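Local atomic coordinates of periplasmic binding protein/LacI transcriptional regulator (Burkholderia graminis C4D1M, PDB entry 5HQJ), a protein that binds the sugar D-arabinose, as alpha-D-arabinopyranose, and probably delivers carbohydrates to an ABC transporter as its periplasmic solute-binding component. Residues A154-Q159 with E202-A207; I29-I34 with A282-Q287; K59-V64 with E78-R83; V184-G189 with V198-T203. All blocks are in the same frame, centred on the assembly; numbering follows the deposited sequence.

Contact 1 of 4, residues A154-Q159 with E202-A207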
# COMPACT_ATOMS: atom_id res chain seq x y z
N ALA A 154 -2.33 11.84 15.65
CA ALA A 154 -3.42 11.02 15.11
C ALA A 154 -2.93 10.18 13.94
O ALA A 154 -2.00 10.56 13.23
CB ALA A 154 -4.62 11.87 14.68
N ILE A 155 -3.54 9.01 13.78
CA ILE A 155 -3.23 8.07 12.72
C ILE A 155 -4.48 7.82 11.91
O ILE A 155 -5.53 7.44 12.45
CB ILE A 155 -2.69 6.71 13.28
CG1 ILE A 155 -1.50 6.92 14.20
CG2 ILE A 155 -2.41 5.72 12.08
CD1 ILE A 155 -1.02 5.62 14.86
N ILE A 156 -4.38 8.06 10.60
CA ILE A 156 -5.49 7.90 9.64
C ILE A 156 -5.15 6.72 8.76
O ILE A 156 -4.08 6.72 8.11
CB ILE A 156 -5.72 9.17 8.80
CG1 ILE A 156 -5.83 10.42 9.69
CG2 ILE A 156 -6.92 9.01 7.92
CD1 ILE A 156 -6.92 10.37 10.73
N THR A 157 -6.02 5.71 8.72
CA THR A 157 -5.75 4.54 7.91
C THR A 157 -6.81 4.37 6.85
O THR A 157 -7.69 5.22 6.71
CB THR A 157 -5.59 3.28 8.81
OG1 THR A 157 -5.15 2.20 7.97
CG2 THR A 157 -6.88 2.91 9.61
N GLY A 158 -6.73 3.27 6.11
CA GLY A 158 -7.68 3.00 5.04
C GLY A 158 -8.71 2.01 5.51
O GLY A 158 -9.44 2.26 6.46
N GLN A 159 -8.71 0.84 4.87
CA GLN A 159 -9.59 -0.23 5.27
C GLN A 159 -9.00 -0.96 6.51
O GLN A 159 -7.81 -1.25 6.58
CB GLN A 159 -9.85 -1.19 4.08
CG GLN A 159 -8.62 -1.66 3.26
CD GLN A 159 -8.25 -0.74 2.08
OE1 GLN A 159 -7.63 0.30 2.27
NE2 GLN A 159 -8.60 -1.14 0.86
N GLU A 202 -11.40 16.39 9.34
CA GLU A 202 -12.13 17.51 9.94
C GLU A 202 -12.48 17.29 11.41
O GLU A 202 -12.31 18.16 12.22
CB GLU A 202 -13.42 17.80 9.16
CG GLU A 202 -13.21 18.37 7.80
CD GLU A 202 -14.49 18.46 7.02
OE1 GLU A 202 -15.47 17.78 7.41
OE2 GLU A 202 -14.52 19.19 6.01
N THR A 203 -13.02 16.10 11.73
CA THR A 203 -13.39 15.76 13.09
C THR A 203 -12.19 15.71 14.04
O THR A 203 -12.22 16.21 15.16
CB THR A 203 -14.15 14.43 13.09
OG1 THR A 203 -15.38 14.60 12.36
CG2 THR A 203 -14.48 13.98 14.49
N THR A 204 -11.09 15.14 13.55
CA THR A 204 -9.87 15.10 14.35
C THR A 204 -9.36 16.46 14.78
O THR A 204 -8.98 16.67 15.94
CB THR A 204 -8.73 14.40 13.57
OG1 THR A 204 -9.18 13.14 13.07
CG2 THR A 204 -7.49 14.22 14.46
N LEU A 205 -9.32 17.40 13.83
CA LEU A 205 -8.76 18.70 14.09
C LEU A 205 -9.66 19.49 15.04
O LEU A 205 -9.17 20.26 15.84
CB LEU A 205 -8.54 19.47 12.79
CG LEU A 205 -7.60 18.83 11.76
CD1 LEU A 205 -7.49 19.74 10.53
CD2 LEU A 205 -6.27 18.53 12.35
N ARG A 206 -10.97 19.27 14.95
CA ARG A 206 -11.89 19.95 15.84
C ARG A 206 -11.77 19.45 17.27
O ARG A 206 -11.80 20.23 18.22
CB ARG A 206 -13.33 19.79 15.35
CG ARG A 206 -13.62 20.53 14.06
CD ARG A 206 -15.07 20.37 13.61
NE ARG A 206 -15.29 20.97 12.29
CZ ARG A 206 -15.78 20.34 11.23
NH1 ARG A 206 -16.14 19.07 11.28
NH2 ARG A 206 -15.92 21.01 10.10
N ALA A 207 -11.62 18.13 17.41
CA ALA A 207 -11.51 17.53 18.74
C ALA A 207 -10.18 17.82 19.44
O ALA A 207 -10.11 17.90 20.66
CB ALA A 207 -11.71 16.06 18.64
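Thr-204, facing strand 150-156 from the last turn of helix 194-207, meets Ala-154 and Ile-156 inside the sugar-binding protein's second alpha/beta lobe. The helix belongs to a beta-alpha-beta crossover: it leads from strand 181-188 to strand 211-216 and passes over strand 150-156, which lies between those two in the sheet. From CB the threonine branches in two. Its methyl CG2 stands anti to the backbone N and runs out to the sheet, where it meets CB of Ala-154 at 3.7 Å, a methyl-to-methyl contact. The other branch, OG1, lies beside the backbone N (chi1 -51°), a position from which it can turn back along its own helix to the carbonyl O of Val-200, one turn earlier. OE2 of Glu-186 on the neighbouring strand is a second hydrogen-bond partner of this buried hydroxyl, which has a single proton to offer the two oxygens. Leu-211 covers the threonine from the strand that follows the helix. Ala-154 and Ile-156 sit two residues apart and send their side chains to the same face of the sheet, with Ile-156 further along toward the sugar site, about 11 Å from the bound ligand. Ile-156 is folded at its outer bond (chi2 -58°), and its tip CD1 comes up to the hydroxyl side of the threonine, 4.3 Å from OG1 of Thr-204.

Contact 2 of 4, residues I29-I34 with A282-Q287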
# COMPACT_ATOMS: atom_id res chain seq x y z
N ILE A 29 1.95 -18.50 -22.42
CA ILE A 29 1.89 -18.20 -20.99
C ILE A 29 0.90 -17.09 -20.73
O ILE A 29 0.87 -16.07 -21.42
CB ILE A 29 3.25 -17.78 -20.42
CG1 ILE A 29 4.25 -18.93 -20.56
CG2 ILE A 29 3.13 -17.42 -18.93
CD1 ILE A 29 5.67 -18.57 -20.13
N SER A 30 0.10 -17.30 -19.70
CA SER A 30 -0.95 -16.39 -19.32
C SER A 30 -0.79 -16.07 -17.85
O SER A 30 -0.76 -16.99 -17.01
CB SER A 30 -2.32 -17.00 -19.59
OG SER A 30 -3.34 -16.02 -19.59
N VAL A 31 -0.69 -14.78 -17.54
CA VAL A 31 -0.58 -14.29 -16.17
C VAL A 31 -1.60 -13.20 -15.90
O VAL A 31 -1.92 -12.40 -16.78
CB VAL A 31 0.84 -13.76 -15.86
CG1 VAL A 31 1.85 -14.87 -16.04
CG2 VAL A 31 1.21 -12.53 -16.72
N ALA A 32 -2.06 -13.15 -14.67
CA ALA A 32 -3.06 -12.22 -14.23
C ALA A 32 -2.56 -11.51 -12.97
O ALA A 32 -1.99 -12.15 -12.09
CB ALA A 32 -4.38 -12.93 -13.97
N VAL A 33 -2.76 -10.19 -12.92
CA VAL A 33 -2.40 -9.40 -11.75
C VAL A 33 -3.60 -8.64 -11.23
O VAL A 33 -4.34 -8.02 -12.01
CB VAL A 33 -1.26 -8.42 -12.08
CG1 VAL A 33 -0.80 -7.74 -10.82
CG2 VAL A 33 -0.09 -9.15 -12.70
N ILE A 34 -3.80 -8.72 -9.92
CA ILE A 34 -5.02 -8.25 -9.25
C ILE A 34 -4.67 -7.20 -8.22
O ILE A 34 -3.96 -7.52 -7.25
CB ILE A 34 -5.76 -9.42 -8.52
CG1 ILE A 34 -6.01 -10.58 -9.49
CG2 ILE A 34 -7.08 -8.94 -7.86
CD1 ILE A 34 -6.47 -11.87 -8.83
N ALA A 282 9.06 -17.03 -14.09
CA ALA A 282 10.14 -17.94 -13.73
C ALA A 282 9.61 -19.19 -13.02
O ALA A 282 10.16 -20.28 -13.19
CB ALA A 282 11.13 -17.23 -12.85
N GLN A 283 8.56 -19.03 -12.22
CA GLN A 283 7.97 -20.16 -11.51
C GLN A 283 7.21 -21.05 -12.49
O GLN A 283 7.33 -22.27 -12.45
CB GLN A 283 7.05 -19.68 -10.39
CG GLN A 283 7.82 -19.06 -9.19
CD GLN A 283 6.88 -18.40 -8.18
OE1 GLN A 283 5.67 -18.60 -8.24
NE2 GLN A 283 7.44 -17.61 -7.26
N ILE A 284 6.45 -20.42 -13.38
CA ILE A 284 5.72 -21.12 -14.43
C ILE A 284 6.68 -21.94 -15.28
O ILE A 284 6.39 -23.09 -15.62
CB ILE A 284 4.95 -20.13 -15.32
CG1 ILE A 284 3.80 -19.50 -14.53
CG2 ILE A 284 4.41 -20.83 -16.57
CD1 ILE A 284 3.22 -18.27 -15.15
N GLN A 285 7.81 -21.36 -15.63
CA GLN A 285 8.76 -22.03 -16.50
C GLN A 285 9.78 -22.90 -15.73
O GLN A 285 10.76 -23.36 -16.30
CB GLN A 285 9.48 -20.99 -17.37
CG GLN A 285 8.81 -20.80 -18.72
CD GLN A 285 9.57 -19.86 -19.63
OE1 GLN A 285 10.48 -19.15 -19.20
NE2 GLN A 285 9.20 -19.86 -20.91
N GLY A 286 9.51 -23.13 -14.45
CA GLY A 286 10.26 -24.11 -13.67
C GLY A 286 11.72 -23.80 -13.36
O GLY A 286 12.52 -24.73 -13.19
N GLN A 287 12.09 -22.53 -13.25
CA GLN A 287 13.47 -22.19 -12.90
C GLN A 287 13.54 -21.15 -11.79
O GLN A 287 14.51 -20.41 -11.69
CB GLN A 287 14.24 -21.72 -14.13
CG GLN A 287 13.53 -20.68 -14.99
CD GLN A 287 13.95 -20.77 -16.45
OE1 GLN A 287 14.37 -21.83 -16.92
NE2 GLN A 287 13.82 -19.67 -17.18
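Ile-284 drives its CD1 methyl against two side chains of the first strand, lying 3.9 Å from CG2 of Ile-29 and 3.8 Å from CG1 of Val-31. With CG1 beside the backbone N and chi2 at 164°, the isoleucine is stretched out from the last turn of helix 269-284, and its tip alone does the touching. It slides past Ile-29 in the opposite direction and meets Val-31 at a slant. Ile-29 and Val-31, two residues apart, face the helix together, whereas the CB of Ser-30 points away from it. The two branches of Ile-29 have different partners: CG2 serves Ile-284, and the longer arm carries CD1 on to Gln-285. There the side chains cross at about a right angle, and the methyl CD1 of Ile-29 rests 3.8 Å from NE2 of Gln-285. The helix stops here in a Schellman motif, with N of Gln-287 bonded to O of Ala-282 at 3.0 Å and N of Gly-286 to O of Gln-283 at 3.1 Å. Gly-286 takes the positive phi (69°) of the C-prime residue. The end of the helix packs beside the start of strand 30-34 in the first lobe's parallel sheet, although the strand before it, 263-266, belongs to the other lobe. No hydrogen bond joins the two segments, so their fit depends on the shape of branched aliphatic groups, and the amide nitrogen of Gln-285 both lies against a methyl of Ile-29 and donates to the carbonyl O of Lys-24.

Contact 3 of 4, residues K59-V64 with E78-R83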
# COMPACT_ATOMS: atom_id res chain seq x y z
N LYS A 59 1.06 -13.37 -22.37
CA LYS A 59 -0.27 -12.80 -22.25
C LYS A 59 -0.43 -12.28 -20.83
O LYS A 59 -0.04 -12.94 -19.88
CB LYS A 59 -1.35 -13.85 -22.58
CG LYS A 59 -2.72 -13.59 -21.94
CD LYS A 59 -3.37 -12.31 -22.45
CE LYS A 59 -4.66 -12.00 -21.69
NZ LYS A 59 -5.12 -10.60 -21.93
N TYR A 60 -1.01 -11.08 -20.72
CA TYR A 60 -1.14 -10.40 -19.45
C TYR A 60 -2.55 -9.85 -19.30
O TYR A 60 -3.08 -9.26 -20.25
CB TYR A 60 -0.10 -9.26 -19.37
CG TYR A 60 -0.32 -8.29 -18.24
CD1 TYR A 60 0.03 -8.61 -16.93
CD2 TYR A 60 -0.87 -7.04 -18.47
CE1 TYR A 60 -0.17 -7.71 -15.90
CE2 TYR A 60 -1.08 -6.13 -17.45
CZ TYR A 60 -0.74 -6.47 -16.16
OH TYR A 60 -0.93 -5.59 -15.12
N GLN A 61 -3.17 -10.06 -18.14
CA GLN A 61 -4.39 -9.32 -17.78
C GLN A 61 -4.32 -8.69 -16.39
O GLN A 61 -3.79 -9.24 -15.41
CB GLN A 61 -5.63 -10.23 -17.86
CG GLN A 61 -5.32 -11.65 -17.59
CD GLN A 61 -6.53 -12.55 -17.57
OE1 GLN A 61 -7.68 -12.09 -17.58
NE2 GLN A 61 -6.28 -13.85 -17.53
N TRP A 62 -4.91 -7.51 -16.33
CA TRP A 62 -5.13 -6.76 -15.12
C TRP A 62 -6.60 -6.93 -14.74
O TRP A 62 -7.48 -6.52 -15.50
CB TRP A 62 -4.72 -5.30 -15.37
CG TRP A 62 -4.88 -4.32 -14.29
CD1 TRP A 62 -5.83 -3.35 -14.20
CD2 TRP A 62 -4.05 -4.16 -13.14
NE1 TRP A 62 -5.64 -2.59 -13.08
CE2 TRP A 62 -4.55 -3.06 -12.41
CE3 TRP A 62 -2.91 -4.82 -12.67
CZ2 TRP A 62 -3.98 -2.64 -11.23
CZ3 TRP A 62 -2.34 -4.38 -11.48
CH2 TRP A 62 -2.88 -3.32 -10.77
N VAL A 63 -6.85 -7.57 -13.60
CA VAL A 63 -8.21 -7.91 -13.17
C VAL A 63 -8.58 -7.15 -11.90
O VAL A 63 -8.02 -7.38 -10.82
CB VAL A 63 -8.33 -9.42 -12.95
CG1 VAL A 63 -9.80 -9.81 -12.77
CG2 VAL A 63 -7.71 -10.17 -14.13
N VAL A 64 -9.56 -6.28 -12.02
CA VAL A 64 -9.84 -5.32 -10.97
C VAL A 64 -11.09 -5.66 -10.13
O VAL A 64 -12.19 -5.80 -10.67
CB VAL A 64 -10.04 -3.92 -11.55
CG1 VAL A 64 -9.96 -2.92 -10.45
CG2 VAL A 64 -8.99 -3.61 -12.63
N GLU A 78 -11.37 -17.96 -9.05
CA GLU A 78 -12.04 -19.14 -9.60
C GLU A 78 -12.12 -19.07 -11.13
O GLU A 78 -11.87 -20.07 -11.81
CB GLU A 78 -13.44 -19.31 -9.01
CG GLU A 78 -13.49 -19.14 -7.51
CD GLU A 78 -14.58 -19.94 -6.84
OE1 GLU A 78 -15.77 -19.73 -7.19
OE2 GLU A 78 -14.25 -20.77 -5.96
N ASP A 79 -12.47 -17.90 -11.67
CA ASP A 79 -12.46 -17.69 -13.12
C ASP A 79 -11.10 -18.03 -13.70
O ASP A 79 -10.99 -18.70 -14.72
CB ASP A 79 -12.81 -16.25 -13.47
CG ASP A 79 -14.22 -15.88 -13.10
OD1 ASP A 79 -14.83 -15.08 -13.84
OD2 ASP A 79 -14.73 -16.38 -12.07
N LEU A 80 -10.05 -17.53 -13.04
CA LEU A 80 -8.70 -17.75 -13.51
C LEU A 80 -8.33 -19.22 -13.45
O LEU A 80 -7.67 -19.72 -14.35
CB LEU A 80 -7.72 -16.91 -12.68
CG LEU A 80 -7.84 -15.38 -12.91
CD1 LEU A 80 -6.88 -14.60 -12.01
CD2 LEU A 80 -7.60 -14.98 -14.36
N ILE A 81 -8.80 -19.91 -12.42
CA ILE A 81 -8.64 -21.37 -12.36
C ILE A 81 -9.30 -21.96 -13.59
O ILE A 81 -8.69 -22.75 -14.33
CB ILE A 81 -9.25 -21.99 -11.10
CG1 ILE A 81 -8.69 -21.34 -9.83
CG2 ILE A 81 -9.01 -23.51 -11.08
CD1 ILE A 81 -9.02 -22.06 -8.55
N SER A 82 -10.54 -21.54 -13.81
CA SER A 82 -11.38 -22.01 -14.91
C SER A 82 -10.69 -21.91 -16.26
O SER A 82 -10.87 -22.76 -17.14
CB SER A 82 -12.69 -21.22 -14.95
OG SER A 82 -13.75 -22.04 -15.42
N ARG A 83 -9.89 -20.86 -16.42
CA ARG A 83 -9.31 -20.55 -17.71
C ARG A 83 -7.93 -21.18 -17.88
O ARG A 83 -7.28 -20.97 -18.90
CB ARG A 83 -9.21 -19.04 -17.90
CG ARG A 83 -10.58 -18.36 -17.95
CD ARG A 83 -10.53 -17.04 -18.70
NE ARG A 83 -9.91 -15.97 -17.92
CZ ARG A 83 -10.56 -15.20 -17.04
NH1 ARG A 83 -9.91 -14.25 -16.38
NH2 ARG A 83 -11.85 -15.39 -16.81
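Gln-61 carries the polar side of this contact, reaching with its amide toward Arg-83 at the end of helix 71-82. NH1 of Arg-83 gives OE1 of Gln-61 a weak hydrogen bond, 3.3 Å long and bent to 131° at the hydrogen. The two side chains arrive from opposite directions, with the amide and guanidinium planes turned 45° against each other. OE1 approaches the guanidinium obliquely, while NE2 of Gln-61 lies at its edge, in plane, 3.8 Å from NH1 of Arg-83. The arginine is bent at chi3 (-75°), and one face of its guanidinium lies over the carbonyl O of Asp-79 in its own helix. These segments are two parts of a beta-alpha-beta crossover of the first lobe: edge strand 59-62 runs into helix 71-82, which passes over strand 30-34 on its way to strand 87-90. Van der Waals packing comes from Leu-80, whose CD2 methyl lies 3.6 Å from the amide NE2 of Gln-61, the two side chains sliding past each other in opposite directions. Leu-80 also rests on Ala-32 of the neighbouring strand 30-34, and both it and Gln-61 touch Val-85 beyond the helix. Within the strand segment, a separate bond folds Lys-59 over its neighbour: its NZ donates to the carbonyl O of Tyr-60 at 3.0 Å, from above the carbonyl plane.

Contact 4 of 4, residues V184-G189 with V198-T203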
# COMPACT_ATOMS: atom_id res chain seq x y z
N VAL A 184 -0.73 9.05 21.15
CA VAL A 184 -1.65 8.80 20.07
C VAL A 184 -3.07 8.98 20.60
O VAL A 184 -3.56 8.19 21.45
CB VAL A 184 -1.50 7.40 19.46
CG1 VAL A 184 -2.51 7.20 18.35
CG2 VAL A 184 -0.07 7.18 18.93
N VAL A 185 -3.70 10.05 20.15
CA VAL A 185 -5.06 10.38 20.63
C VAL A 185 -6.16 9.85 19.72
O VAL A 185 -7.33 9.77 20.13
CB VAL A 185 -5.22 11.91 20.86
CG1 VAL A 185 -4.25 12.39 21.98
CG2 VAL A 185 -5.11 12.71 19.58
N GLU A 186 -5.82 9.39 18.53
CA GLU A 186 -6.81 8.91 17.57
C GLU A 186 -6.20 8.01 16.55
O GLU A 186 -5.12 8.30 16.01
CB GLU A 186 -7.46 10.07 16.82
CG GLU A 186 -8.48 9.62 15.78
CD GLU A 186 -9.33 10.77 15.28
OE1 GLU A 186 -9.64 11.66 16.09
OE2 GLU A 186 -9.64 10.79 14.07
N THR A 187 -6.88 6.90 16.29
CA THR A 187 -6.57 6.03 15.14
C THR A 187 -7.89 5.70 14.48
O THR A 187 -8.77 5.11 15.11
CB THR A 187 -5.84 4.73 15.54
OG1 THR A 187 -4.62 5.04 16.22
CG2 THR A 187 -5.59 3.86 14.29
N GLN A 188 -8.08 6.14 13.23
CA GLN A 188 -9.38 5.98 12.55
C GLN A 188 -9.23 5.58 11.09
O GLN A 188 -8.30 6.00 10.40
CB GLN A 188 -10.21 7.28 12.63
CG GLN A 188 -10.68 7.64 14.01
CD GLN A 188 -11.81 6.75 14.47
OE1 GLN A 188 -12.83 6.62 13.79
NE2 GLN A 188 -11.61 6.07 15.58
N GLY A 189 -10.13 4.75 10.61
CA GLY A 189 -10.13 4.32 9.23
C GLY A 189 -11.02 5.15 8.30
O GLY A 189 -11.83 5.94 8.76
N VAL A 198 -11.69 13.17 4.40
CA VAL A 198 -11.95 14.57 4.74
C VAL A 198 -12.79 14.68 6.02
O VAL A 198 -12.40 15.36 6.96
CB VAL A 198 -12.65 15.28 3.56
CG1 VAL A 198 -13.12 16.63 3.95
CG2 VAL A 198 -11.68 15.37 2.40
N SER A 199 -13.90 13.93 6.09
CA SER A 199 -14.76 13.94 7.29
C SER A 199 -13.98 13.58 8.53
O SER A 199 -14.01 14.25 9.59
CB SER A 199 -15.93 12.96 7.13
OG SER A 199 -16.58 13.15 5.89
N VAL A 200 -13.20 12.50 8.44
CA VAL A 200 -12.39 12.06 9.56
C VAL A 200 -11.38 13.10 9.97
O VAL A 200 -11.29 13.44 11.13
CB VAL A 200 -11.68 10.72 9.22
CG1 VAL A 200 -10.69 10.33 10.34
CG2 VAL A 200 -12.73 9.63 8.99
N VAL A 201 -10.64 13.65 9.00
CA VAL A 201 -9.66 14.65 9.34
C VAL A 201 -10.31 15.90 9.95
O VAL A 201 -9.79 16.42 10.94
CB VAL A 201 -8.81 15.04 8.12
CG1 VAL A 201 -7.97 16.30 8.40
CG2 VAL A 201 -7.88 13.90 7.78
N GLU A 202 -11.40 16.39 9.34
CA GLU A 202 -12.13 17.51 9.94
C GLU A 202 -12.48 17.29 11.41
O GLU A 202 -12.31 18.16 12.22
CB GLU A 202 -13.42 17.80 9.16
CG GLU A 202 -13.21 18.37 7.80
CD GLU A 202 -14.49 18.46 7.02
OE1 GLU A 202 -15.47 17.78 7.41
OE2 GLU A 202 -14.52 19.19 6.01
N THR A 203 -13.02 16.10 11.73
CA THR A 203 -13.39 15.76 13.09
C THR A 203 -12.19 15.71 14.04
O THR A 203 -12.22 16.21 15.16
CB THR A 203 -14.15 14.43 13.09
OG1 THR A 203 -15.38 14.60 12.36
CG2 THR A 203 -14.48 13.98 14.49
O HOH W 1 -11.92 11.72 13.34
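A surface contact, part apolar and part bridged by water, holds Val-200 of helix 194-207 against Glu-186, Gln-188 and Gly-189 at the end of edge strand 181-188. Val-200 points both methyls at the strand. CG1, anti to the backbone N (chi1 174°), lies 3.8 Å from CB of Gln-188 and 3.9 Å from OE2 of Glu-186. CG2 goes to the loop end and sits 3.8 Å from the carbonyl O of Gly-189. Gln-188 offers its CB, beyond which its chain bends at chi2. Strand and helix are consecutive here, the first beta-alpha half of a crossover in the second lobe, and the short turn between them contains Asp-192, one of the residues lining the sugar pocket. Deeper in, Val-200 also touches Ile-156 of the adjoining strand. The polar link is made by Glu-186, whose extended side chain reaches toward the helix at a slant to the valine. One water donates to OE2 of Glu-186 at 2.6 Å and to the backbone O of Val-200 at 2.9 Å. The two acceptors subtend about 104° at the water oxygen, close to its natural bond angle, so both hydrogens are well placed. OE2 of Glu-186 also has OG1 of Thr-204, one turn further along the helix, as a partner.

How the contacts relate
Contacts 1 and 4 bind one helix, 194-207, to neighbouring strands of the second lobe's sheet, and their centres almost coincide, about 1 Å apart. Contact 1 is the buried half, mostly methyl packing over the inner strand with one threonine hydroxyl; contact 4 is the surface half at the sheet edge, where water and a carboxylate enter. Contacts 2 and 3 share the other lobe's sheet through paired strands 30-34 and 59-62, with centres about 12 Å apart, but different helices cover them. Contact 2 is partly buried and mainly aliphatic, whereas contact 3, on the edge strand, adds a weak amide-guanidinium bond. In both lobes, the edge-strand contact is the more polar.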